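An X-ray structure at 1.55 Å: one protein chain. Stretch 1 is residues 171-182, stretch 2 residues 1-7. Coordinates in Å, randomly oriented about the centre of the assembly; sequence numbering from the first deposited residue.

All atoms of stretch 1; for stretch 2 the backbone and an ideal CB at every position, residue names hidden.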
# COMPACT_ATOMS: atom_id res chain seq x y z
N THR A 171 7.70 -2.76 12.73
CA THR A 171 7.54 -2.27 14.08
C THR A 171 7.28 -0.77 14.04
O THR A 171 7.59 -0.12 13.03
CB THR A 171 8.80 -2.56 14.92
OG1 THR A 171 9.96 -2.11 14.22
CG2 THR A 171 8.91 -4.06 15.19
N PRO A 172 6.70 -0.19 15.10
CA PRO A 172 6.41 1.25 15.13
C PRO A 172 7.57 2.16 14.71
O PRO A 172 7.35 3.19 14.08
CB PRO A 172 5.97 1.47 16.57
CG PRO A 172 5.22 0.19 16.86
CD PRO A 172 6.17 -0.86 16.30
N ASN A 173 8.80 1.77 15.06
CA ASN A 173 9.98 2.56 14.71
C ASN A 173 10.47 2.24 13.30
O ASN A 173 11.42 2.86 12.81
CB ASN A 173 11.10 2.34 15.73
CG ASN A 173 11.43 0.87 15.93
OD1 ASN A 173 10.88 0.01 15.25
ND2 ASN A 173 12.33 0.58 16.86
N ALA A 174 9.82 1.28 12.65
CA ALA A 174 10.14 0.87 11.28
C ALA A 174 11.56 0.31 11.16
O ALA A 174 12.14 0.30 10.07
CB ALA A 174 9.97 2.06 10.33
N ASP A 175 12.11 -0.18 12.26
CA ASP A 175 13.47 -0.71 12.25
C ASP A 175 13.48 -2.23 12.08
O ASP A 175 14.51 -2.83 11.76
CB ASP A 175 14.18 -0.33 13.55
CG ASP A 175 13.69 -1.14 14.74
OD1 ASP A 175 12.51 -1.51 14.74
OD2 ASP A 175 14.49 -1.39 15.67
N SER A 176 12.32 -2.86 12.30
CA SER A 176 12.21 -4.31 12.18
C SER A 176 10.89 -4.72 11.52
O SER A 176 9.96 -3.92 11.42
CB SER A 176 12.28 -4.96 13.56
OG SER A 176 13.46 -4.58 14.25
N MET A 177 10.83 -5.97 11.08
CA MET A 177 9.62 -6.49 10.45
C MET A 177 8.61 -6.94 11.50
O MET A 177 8.96 -7.17 12.66
CB MET A 177 9.96 -7.67 9.54
CG MET A 177 10.92 -7.32 8.42
SD MET A 177 10.29 -5.94 7.43
CE MET A 177 11.09 -6.24 5.89
N PHE A 178 7.35 -7.05 11.09
CA PHE A 178 6.28 -7.47 11.99
C PHE A 178 5.21 -8.24 11.22
O PHE A 178 4.97 -7.97 10.05
CB PHE A 178 5.65 -6.24 12.66
CG PHE A 178 4.90 -6.55 13.93
CD1 PHE A 178 5.59 -6.84 15.10
CD2 PHE A 178 3.51 -6.56 13.95
CE1 PHE A 178 4.91 -7.14 16.28
CE2 PHE A 178 2.81 -6.86 15.12
CZ PHE A 178 3.51 -7.15 16.29
N ARG A 179 4.58 -9.20 11.89
CA ARG A 179 3.56 -10.03 11.27
C ARG A 179 2.27 -9.24 11.05
O ARG A 179 1.68 -8.72 12.00
CB ARG A 179 3.27 -11.26 12.14
CG ARG A 179 2.45 -12.35 11.45
CD ARG A 179 2.09 -13.51 12.37
NE ARG A 179 1.12 -13.14 13.40
CZ ARG A 179 1.41 -12.96 14.68
NH1 ARG A 179 2.66 -13.11 15.11
NH2 ARG A 179 0.46 -12.62 15.54
N CYS A 180 1.83 -9.16 9.80
CA CYS A 180 0.60 -8.46 9.48
C CYS A 180 -0.62 -9.32 9.79
O CYS A 180 -0.60 -10.53 9.59
CB CYS A 180 0.49 -8.18 8.00
SG CYS A 180 1.47 -6.86 7.25
N PRO A 181 -1.69 -8.70 10.31
CA PRO A 181 -2.86 -9.54 10.56
C PRO A 181 -3.38 -9.99 9.19
O PRO A 181 -3.24 -9.27 8.21
CB PRO A 181 -3.83 -8.57 11.24
CG PRO A 181 -2.91 -7.65 11.99
CD PRO A 181 -1.81 -7.39 10.98
N GLN A 182 -3.93 -11.20 9.13
CA GLN A 182 -4.44 -11.73 7.86
C GLN A 182 -5.88 -11.30 7.62
O GLN A 182 -6.78 -11.62 8.40
CB GLN A 182 -4.32 -13.25 7.87
CG GLN A 182 -2.89 -13.72 8.11
CD GLN A 182 -1.95 -13.31 7.00
OE1 GLN A 182 -1.96 -13.90 5.92
NE2 GLN A 182 -1.13 -12.30 7.26
N UNK A 1 0.73 4.13 22.32
CA UNK A 1 1.58 3.74 21.17
C UNK A 1 0.96 2.56 20.42
O UNK A 1 0.55 1.57 21.04
CB UNK A 1 2.99 3.38 21.64
N UNK A 2 0.88 2.68 19.10
CA UNK A 2 0.30 1.62 18.28
C UNK A 2 1.22 0.40 18.25
O UNK A 2 2.37 0.47 18.67
CB UNK A 2 0.04 2.12 16.86
N UNK A 3 0.71 -0.70 17.72
CA UNK A 3 1.45 -1.96 17.71
C UNK A 3 2.34 -2.12 16.47
O UNK A 3 3.44 -2.66 16.58
CB UNK A 3 0.47 -3.13 17.79
N UNK A 4 1.88 -1.68 15.31
CA UNK A 4 2.68 -1.85 14.10
C UNK A 4 2.31 -0.87 13.00
O UNK A 4 1.30 -0.17 13.08
CB UNK A 4 2.53 -3.28 13.58
N UNK A 5 3.17 -0.81 11.99
CA UNK A 5 2.95 0.01 10.81
C UNK A 5 2.71 -0.90 9.62
O UNK A 5 3.47 -1.84 9.40
CB UNK A 5 4.13 0.94 10.55
N UNK A 6 1.65 -0.64 8.86
CA UNK A 6 1.40 -1.45 7.69
C UNK A 6 1.58 -0.64 6.42
O UNK A 6 0.85 0.32 6.17
CB UNK A 6 -0.01 -2.05 7.75
N UNK A 7 2.59 -1.00 5.64
CA UNK A 7 2.78 -0.37 4.35
C UNK A 7 1.87 -1.06 3.35
O UNK A 7 1.97 -2.27 3.14
CB UNK A 7 4.24 -0.43 3.91

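Position 1 opens the chain. Its CA-to-CB bond points toward stretch 1, but nothing of that stretch lies within 5.5 Å of the ideal CB. Almost any side chain would fit, polar ones included. The residue is Asp-1. Its chi1 is t, and OD1 comes to 4.2 Å from CB of Pro-172. The approach to this carbon is loose. Both carboxylate oxygens are hydrogen-bonded elsewhere in the structure.

At position 2 the CA-to-CB bond points sideways, and again no atom of stretch 1 is within 5.5 Å of the ideal CB. A short side chain would stay clear of the other stretch. A long apolar or aromatic one could reach the ring of Pro-172, the apolar group nearby. The residue is Phe-2, with chi1 p. Its end comes nearer than its start: CZ lies 3.8 Å from CB of Pro-172. The backbone joins in, with O of Phe-2 3.4 Å from CG of Pro-172.

Position 3 also points sideways. The nearest atom to its ideal CB is CE2 of Phe-178, at 5.1 Å. There is no charge close by, and the space is loose, so many side chains would do. The visible contact is made by the backbone: the carbonyl O of position 3 is 3.3 Å from CD of Pro-172 and also lies over one face of the Phe-178 ring. The residue is Glu-3. Its side chain stays off stretch 1; the nearest approach is CB of Glu-3 to CE2 of Phe-178, 5.2 Å. OE1 is hydrogen-bonded elsewhere in the structure.

Position 4 is extended, with phi/psi of -158/168, and its CA is 4.9 Å from CA of Thr-171. The CB points sideways, yet the ideal CB is only 3.4 Å from CD2 of Phe-178, a tight fit. Pro-181 lies further along, so the setting favours a flat or long apolar side chain; an aromatic ring or a leucine would suit. The residue is Tyr-4, with chi1 p. Its CB packs at 3.5 Å on CD2 of Phe-178. The two rings are near parallel, at 14°, but slid apart, with centroids 5.9 Å from each other, so they barely overlap. The far end of Tyr-4 meets Pro-181: CZ is 3.6 Å from CD, and OH is 3.4 Å from CG.

Position 5 points toward the turn from Thr-171 to Ala-174. The ideal CB is 4.4 Å from O of Thr-171 and 5.1 Å from CA of Pro-172. Leucine, isoleucine, valine or methionine would suit. The residue is Leu-5, with chi1 m and chi2 t. CD1 lies 3.6 Å from O of Pro-172, and 4.2 Å from CB of Ala-174.

Position 6 points sideways, and its ideal CB is 5.1 Å from SG of Cys-180. Medium or long side chains would fit. The residue is Gln-6, fully extended; its CG is 4.4 Å from SG of Cys-180.

Position 7 has no contact with stretch 1, which therefore sets no preference. The residue is Leu-7.

Stretch 2 1-7: DFEYLQL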
# COMPACT_ATOMS: atom_id res chain seq x y z
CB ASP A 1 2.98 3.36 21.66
CG ASP A 1 3.89 2.91 20.53
OD1 ASP A 1 3.92 3.60 19.49
OD2 ASP A 1 4.57 1.88 20.69
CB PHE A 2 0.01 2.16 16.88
CG PHE A 2 1.21 2.68 16.16
CD1 PHE A 2 1.83 1.90 15.19
CD2 PHE A 2 1.72 3.94 16.44
CE1 PHE A 2 2.95 2.38 14.51
CE2 PHE A 2 2.84 4.42 15.77
CZ PHE A 2 3.45 3.64 14.80
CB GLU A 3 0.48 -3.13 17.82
CG GLU A 3 -0.41 -3.06 19.06
CD GLU A 3 -1.31 -4.27 19.21
OE1 GLU A 3 -2.00 -4.63 18.24
OE2 GLU A 3 -1.32 -4.87 20.31
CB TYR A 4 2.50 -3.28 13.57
CG TYR A 4 1.09 -3.59 13.11
CD1 TYR A 4 0.70 -3.40 11.78
CD2 TYR A 4 0.12 -4.04 14.01
CE1 TYR A 4 -0.61 -3.63 11.36
CE2 TYR A 4 -1.19 -4.28 13.60
CZ TYR A 4 -1.55 -4.08 12.29
OH TYR A 4 -2.86 -4.29 11.90
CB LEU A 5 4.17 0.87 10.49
CG LEU A 5 4.50 2.12 11.27
CD1 LEU A 5 5.85 2.64 10.81
CD2 LEU A 5 3.42 3.18 11.04
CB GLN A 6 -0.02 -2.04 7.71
CG GLN A 6 -0.27 -2.90 6.47
CD GLN A 6 -1.66 -3.48 6.38
OE1 GLN A 6 -1.97 -4.23 5.46
NE2 GLN A 6 -2.51 -3.15 7.35
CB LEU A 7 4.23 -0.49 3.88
CG LEU A 7 4.51 0.07 2.48
CD1 LEU A 7 4.47 1.59 2.51
CD2 LEU A 7 5.87 -0.42 1.99
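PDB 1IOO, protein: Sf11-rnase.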